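Local coordinates for protein glutathione S-transferase enzyme with thioredoxin-like domain (Xenorhabdus nematophila, PDB 4L8E) that binds glutathione and probably transfers it to electrophilic substrates, as a dimeric member of the glutathione S-transferase family, at residues L125-L128 with F129-V132; T161-S164 with Q165-Y168. One frame throughout, in Å; residues are numbered along the deposited sequence.

From the N terminus the chain first builds the thioredoxin-like part, with its sheet of four strands, and then the helical part. Contact 1 (125-132) comes next, within helix 118-145. Contact 2 (161-168) follows, within helix 154-175. Each contact is local, between neighbouring turns of one helix, and closes no loop of chain. The first is complete before the second begins, and they neither nest nor cross. Their centres are about 16 Å apart. The two helices are successive in the chain and pack together, and the contacts meet where Trp-130 CZ2 lies 3.7 Å from Leu-167 O. Both contacts also reach the second subunit, contact 1 with seven residues and contact 2 with two.

Contact 1 of 2, residues L125-L128 with F129-V132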
loop_
_atom_site.group_PDB
_atom_site.type_symbol
_atom_site.label_atom_id
_atom_site.label_comp_id
_atom_site.label_asym_id
_atom_site.label_seq_id
_atom_site.Cartn_x
_atom_site.Cartn_y
_atom_site.Cartn_z
ATOM N N LEU A 125 -5.897 2.820 -9.815
ATOM C CA LEU A 125 -4.828 2.992 -8.852
ATOM C C LEU A 125 -5.386 3.008 -7.420
ATOM O O LEU A 125 -4.749 2.503 -6.498
ATOM C CB LEU A 125 -4.046 4.266 -9.150
ATOM C CG LEU A 125 -3.156 4.204 -10.394
ATOM C CD1 LEU A 125 -2.641 5.575 -10.725
ATOM C CD2 LEU A 125 -2.003 3.214 -10.167
ATOM N N GLN A 126 -6.567 3.579 -7.231
ATOM C CA GLN A 126 -7.193 3.557 -5.923
ATOM C C GLN A 126 -7.311 2.116 -5.426
ATOM O O GLN A 126 -7.007 1.795 -4.281
ATOM C CB GLN A 126 -8.566 4.224 -6.042
ATOM C CG GLN A 126 -9.544 3.991 -4.969
ATOM C CD GLN A 126 -10.878 4.576 -5.405
ATOM O OE1 GLN A 126 -11.664 3.941 -6.126
ATOM N NE2 GLN A 126 -11.093 5.815 -5.062
ATOM N N TRP A 127 -7.747 1.238 -6.304
ATOM C CA TRP A 127 -7.938 -0.162 -5.935
ATOM C C TRP A 127 -6.618 -0.921 -5.792
ATOM O O TRP A 127 -6.519 -1.821 -4.966
ATOM C CB TRP A 127 -8.935 -0.850 -6.891
ATOM C CG TRP A 127 -10.323 -0.384 -6.649
ATOM C CD1 TRP A 127 -11.047 0.460 -7.421
ATOM C CD2 TRP A 127 -11.152 -0.696 -5.509
ATOM N NE1 TRP A 127 -12.288 0.692 -6.847
ATOM C CE2 TRP A 127 -12.365 -0.014 -5.672
ATOM C CE3 TRP A 127 -10.984 -1.510 -4.380
ATOM C CZ2 TRP A 127 -13.415 -0.112 -4.749
ATOM C CZ3 TRP A 127 -12.027 -1.602 -3.470
ATOM C CH2 TRP A 127 -13.224 -0.905 -3.661
ATOM N N LEU A 128 -5.609 -0.585 -6.604
ATOM C CA LEU A 128 -4.253 -1.084 -6.357
ATOM C C LEU A 128 -3.768 -0.735 -4.951
ATOM O O LEU A 128 -3.256 -1.600 -4.216
ATOM C CB LEU A 128 -3.293 -0.543 -7.409
ATOM C CG LEU A 128 -1.811 -0.903 -7.231
ATOM C CD1 LEU A 128 -1.602 -2.403 -7.356
ATOM C CD2 LEU A 128 -0.953 -0.164 -8.231
ATOM N N PHE A 129 -3.858 0.539 -4.592
ATOM C CA PHE A 129 -3.475 0.955 -3.258
ATOM C C PHE A 129 -4.291 0.235 -2.178
ATOM O O PHE A 129 -3.743 -0.157 -1.126
ATOM C CB PHE A 129 -3.543 2.490 -3.110
ATOM C CG PHE A 129 -2.322 3.196 -3.613
ATOM C CD1 PHE A 129 -1.220 3.359 -2.775
ATOM C CD2 PHE A 129 -2.266 3.726 -4.900
ATOM C CE1 PHE A 129 -0.064 4.032 -3.213
ATOM C CE2 PHE A 129 -1.132 4.389 -5.349
ATOM C CZ PHE A 129 -0.028 4.553 -4.495
ATOM N N TRP A 130 -5.589 0.054 -2.415
ATOM C CA TRP A 130 -6.455 -0.635 -1.450
ATOM C C TRP A 130 -5.937 -2.062 -1.220
ATOM O O TRP A 130 -5.869 -2.534 -0.076
ATOM C CB TRP A 130 -7.895 -0.697 -1.926
ATOM C CG TRP A 130 -8.803 -1.575 -1.127
ATOM C CD1 TRP A 130 -9.448 -1.258 0.024
ATOM C CD2 TRP A 130 -9.144 -2.935 -1.417
ATOM N NE1 TRP A 130 -10.196 -2.322 0.465
ATOM C CE2 TRP A 130 -10.038 -3.361 -0.419
ATOM C CE3 TRP A 130 -8.823 -3.807 -2.448
ATOM C CZ2 TRP A 130 -10.589 -4.645 -0.405
ATOM C CZ3 TRP A 130 -9.373 -5.086 -2.433
ATOM C CH2 TRP A 130 -10.239 -5.491 -1.425
ATOM N N GLN A 131 -5.506 -2.699 -2.302
ATOM C CA GLN A 131 -4.940 -4.062 -2.197
ATOM C C GLN A 131 -3.662 -4.077 -1.375
ATOM O O GLN A 131 -3.524 -4.902 -0.460
ATOM C CB GLN A 131 -4.676 -4.692 -3.571
ATOM C CG GLN A 131 -4.318 -6.158 -3.506
ATOM C CD GLN A 131 -2.902 -6.413 -3.043
ATOM O OE1 GLN A 131 -1.975 -5.769 -3.511
ATOM N NE2 GLN A 131 -2.728 -7.391 -2.128
ATOM N N VAL A 132 -2.700 -3.200 -1.702
ATOM C CA VAL A 132 -1.396 -3.299 -1.055
ATOM C C VAL A 132 -1.446 -2.840 0.404
ATOM O O VAL A 132 -0.635 -3.271 1.211
ATOM C CB VAL A 132 -0.287 -2.559 -1.819
ATOM C CG1 VAL A 132 -0.111 -3.148 -3.238
ATOM C CG2 VAL A 132 -0.532 -1.095 -1.869
#
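Leu-125 O accepts the backbone N-H of Phe-129, with O to N 2.9 Å and a nearly straight N-H...O angle of 178°. The same oxygen touches the Phe-129 side chain. Ring atom CD2 comes to 3.2 Å from Leu-125 O, which sits at the ring edge and in its plane. Phe-129 CG is anti to its own carbonyl carbon (chi1 -83°), which turns the ring edge back toward Leu-125 O. Three more backbone bonds continue the helix: Trp-130 N to Gln-126 O, Gln-131 N to Trp-127 O, and Val-132 N to Leu-128 O.

The main side-chain contact joins Trp-127 and Trp-130. It is a T-shaped stack, with the ring planes at 72°. The six-membered ring of Trp-127 turns its edge to the face of Trp-130, and Trp-127 CZ3 stands 3.8 Å above that face, over its centre. Trp-127 CE3 also meets Trp-130 CE3 at 3.7 Å. Trp-127 NE1 bonds to Glu-123, one turn earlier.

Helix 118-145 belongs to the all-helical domain of the glutathione S-transferase fold and lies at the dimer interface. Phe-129 stacks on Phe-129 of the second subunit, while Trp-127 meets Phe-97 of that subunit edge to face. On another side of the helix, Leu-128 CD1 approaches Val-132 CG1 at 4.4 Å. The Val-132 side chain is about 5 Å from a bound glutathione, and Gln-131 OE1 bonds to Lys-41, which lines a glutathione pocket.

Contact 2 of 2, residues T161-S164 with Q165-Y168; sequences TEES and QRLY
Glu-163 and Arg-166 form a two-pronged salt bridge one helical turn apart. Arg-166 NE gives its hydrogen to Glu-163 OE1 at 2.9 Å, and Arg-166 NH2 gives one to Glu-163 OE2 at 2.8 Å. Both oxygens are met on the syn side. They lie close to the guanidinium plane, but the carboxylate is turned 31° from it. A bend at chi2 of Glu-163 (61°) and another at chi3 of Arg-166 bring the two groups side by side. The paired bonds restrict rotation of both groups. Arg-166 NH1 has its own acceptor, Asn-76 OD1 of the second subunit. Glu-163 OE2 also lies against Leu-167, 3.5 Å from its CG.

The buried Ser-164 OG is satisfied by Tyr-160 O and Asn-142 ND2, Thr-161 OG1 is bonded to Ile-157 O, and Tyr-168 OH to Gln-203 OE1. Four backbone N-H groups, from Gln-165 to Tyr-168, each bond to the carbonyl oxygen four residues earlier. Gln-165 runs alongside Thr-161, with its NE2 4.0 Å from Thr-161 CG2.

The buried Leu-167 packs on Trp-130 and Met-138 of helix 118-145. The arrangement is an intrahelical i to i+3 salt bridge, set at the subunit interface of the helical C-terminal domain of a glutathione S-transferase.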
loop_
_atom_site.group_PDB
_atom_site.type_symbol
_atom_site.label_atom_id
_atom_site.label_comp_id
_atom_site.label_asym_id
_atom_site.label_seq_id
_atom_site.Cartn_x
_atom_site.Cartn_y
_atom_site.Cartn_z
ATOM N N THR A 161 -10.044 -12.575 11.179
ATOM C CA THR A 161 -11.183 -13.235 10.538
ATOM C C THR A 161 -12.266 -12.205 10.162
ATOM O O THR A 161 -12.695 -12.161 9.012
ATOM C CB THR A 161 -11.800 -14.327 11.433
ATOM O OG1 THR A 161 -10.824 -15.342 11.695
ATOM C CG2 THR A 161 -13.018 -14.955 10.765
ATOM N N GLU A 162 -12.698 -11.380 11.123
ATOM C CA GLU A 162 -13.712 -10.344 10.873
ATOM C C GLU A 162 -13.252 -9.325 9.838
ATOM O O GLU A 162 -14.035 -8.884 8.994
ATOM C CB GLU A 162 -14.117 -9.652 12.182
ATOM C CG GLU A 162 -14.963 -10.548 13.064
ATOM C CD GLU A 162 -15.273 -9.929 14.398
ATOM O OE1 GLU A 162 -14.887 -8.762 14.623
ATOM O OE2 GLU A 162 -15.896 -10.622 15.222
ATOM N N GLU A 163 -11.980 -8.947 9.891
ATOM C CA GLU A 163 -11.444 -7.999 8.911
ATOM C C GLU A 163 -11.379 -8.622 7.525
ATOM O O GLU A 163 -11.671 -7.957 6.540
ATOM C CB GLU A 163 -10.072 -7.482 9.362
ATOM C CG GLU A 163 -9.340 -6.569 8.355
ATOM C CD GLU A 163 -10.075 -5.287 8.004
ATOM O OE1 GLU A 163 -11.051 -4.878 8.710
ATOM O OE2 GLU A 163 -9.661 -4.668 6.994
ATOM N N SER A 164 -11.029 -9.908 7.450
ATOM C CA SER A 164 -10.999 -10.604 6.166
ATOM C C SER A 164 -12.399 -10.576 5.555
ATOM O O SER A 164 -12.559 -10.317 4.361
ATOM C CB SER A 164 -10.529 -12.046 6.342
ATOM O OG SER A 164 -9.172 -12.069 6.772
ATOM N N GLN A 165 -13.410 -10.839 6.367
ATOM C CA GLN A 165 -14.800 -10.800 5.896
ATOM C C GLN A 165 -15.159 -9.406 5.374
ATOM O O GLN A 165 -15.806 -9.264 4.334
ATOM C CB GLN A 165 -15.747 -11.236 7.007
ATOM C CG GLN A 165 -15.601 -12.735 7.288
ATOM C CD GLN A 165 -16.266 -13.185 8.561
ATOM O OE1 GLN A 165 -16.678 -12.378 9.392
ATOM N NE2 GLN A 165 -16.383 -14.485 8.718
ATOM N N ARG A 166 -14.742 -8.374 6.097
ATOM C CA ARG A 166 -15.041 -6.998 5.682
ATOM C C ARG A 166 -14.431 -6.675 4.324
ATOM O O ARG A 166 -15.053 -6.042 3.466
ATOM C CB ARG A 166 -14.511 -5.995 6.696
ATOM C CG ARG A 166 -15.007 -4.570 6.475
ATOM C CD ARG A 166 -14.257 -3.566 7.336
ATOM N NE ARG A 166 -12.881 -3.446 6.913
ATOM C CZ ARG A 166 -12.464 -2.749 5.858
ATOM N NH1 ARG A 166 -13.319 -2.001 5.160
ATOM N NH2 ARG A 166 -11.165 -2.767 5.526
ATOM N N LEU A 167 -13.189 -7.078 4.165
ATOM C CA LEU A 167 -12.460 -6.875 2.916
ATOM C C LEU A 167 -13.091 -7.587 1.729
ATOM O O LEU A 167 -13.216 -6.997 0.629
ATOM C CB LEU A 167 -11.010 -7.324 3.109
ATOM C CG LEU A 167 -10.205 -6.363 3.980
ATOM C CD1 LEU A 167 -8.960 -7.059 4.498
ATOM C CD2 LEU A 167 -9.824 -5.106 3.238
ATOM N N TYR A 168 -13.503 -8.842 1.924
ATOM C CA TYR A 168 -14.179 -9.569 0.854
ATOM C C TYR A 168 -15.521 -8.916 0.515
ATOM O O TYR A 168 -15.945 -8.896 -0.631
ATOM C CB TYR A 168 -14.340 -11.061 1.186
ATOM C CG TYR A 168 -13.124 -11.887 0.764
ATOM C CD1 TYR A 168 -12.021 -12.020 1.602
ATOM C CD2 TYR A 168 -13.073 -12.513 -0.476
ATOM C CE1 TYR A 168 -10.913 -12.746 1.226
ATOM C CE2 TYR A 168 -11.970 -13.249 -0.855
ATOM C CZ TYR A 168 -10.895 -13.363 -0.006
ATOM O OH TYR A 168 -9.818 -14.095 -0.418
#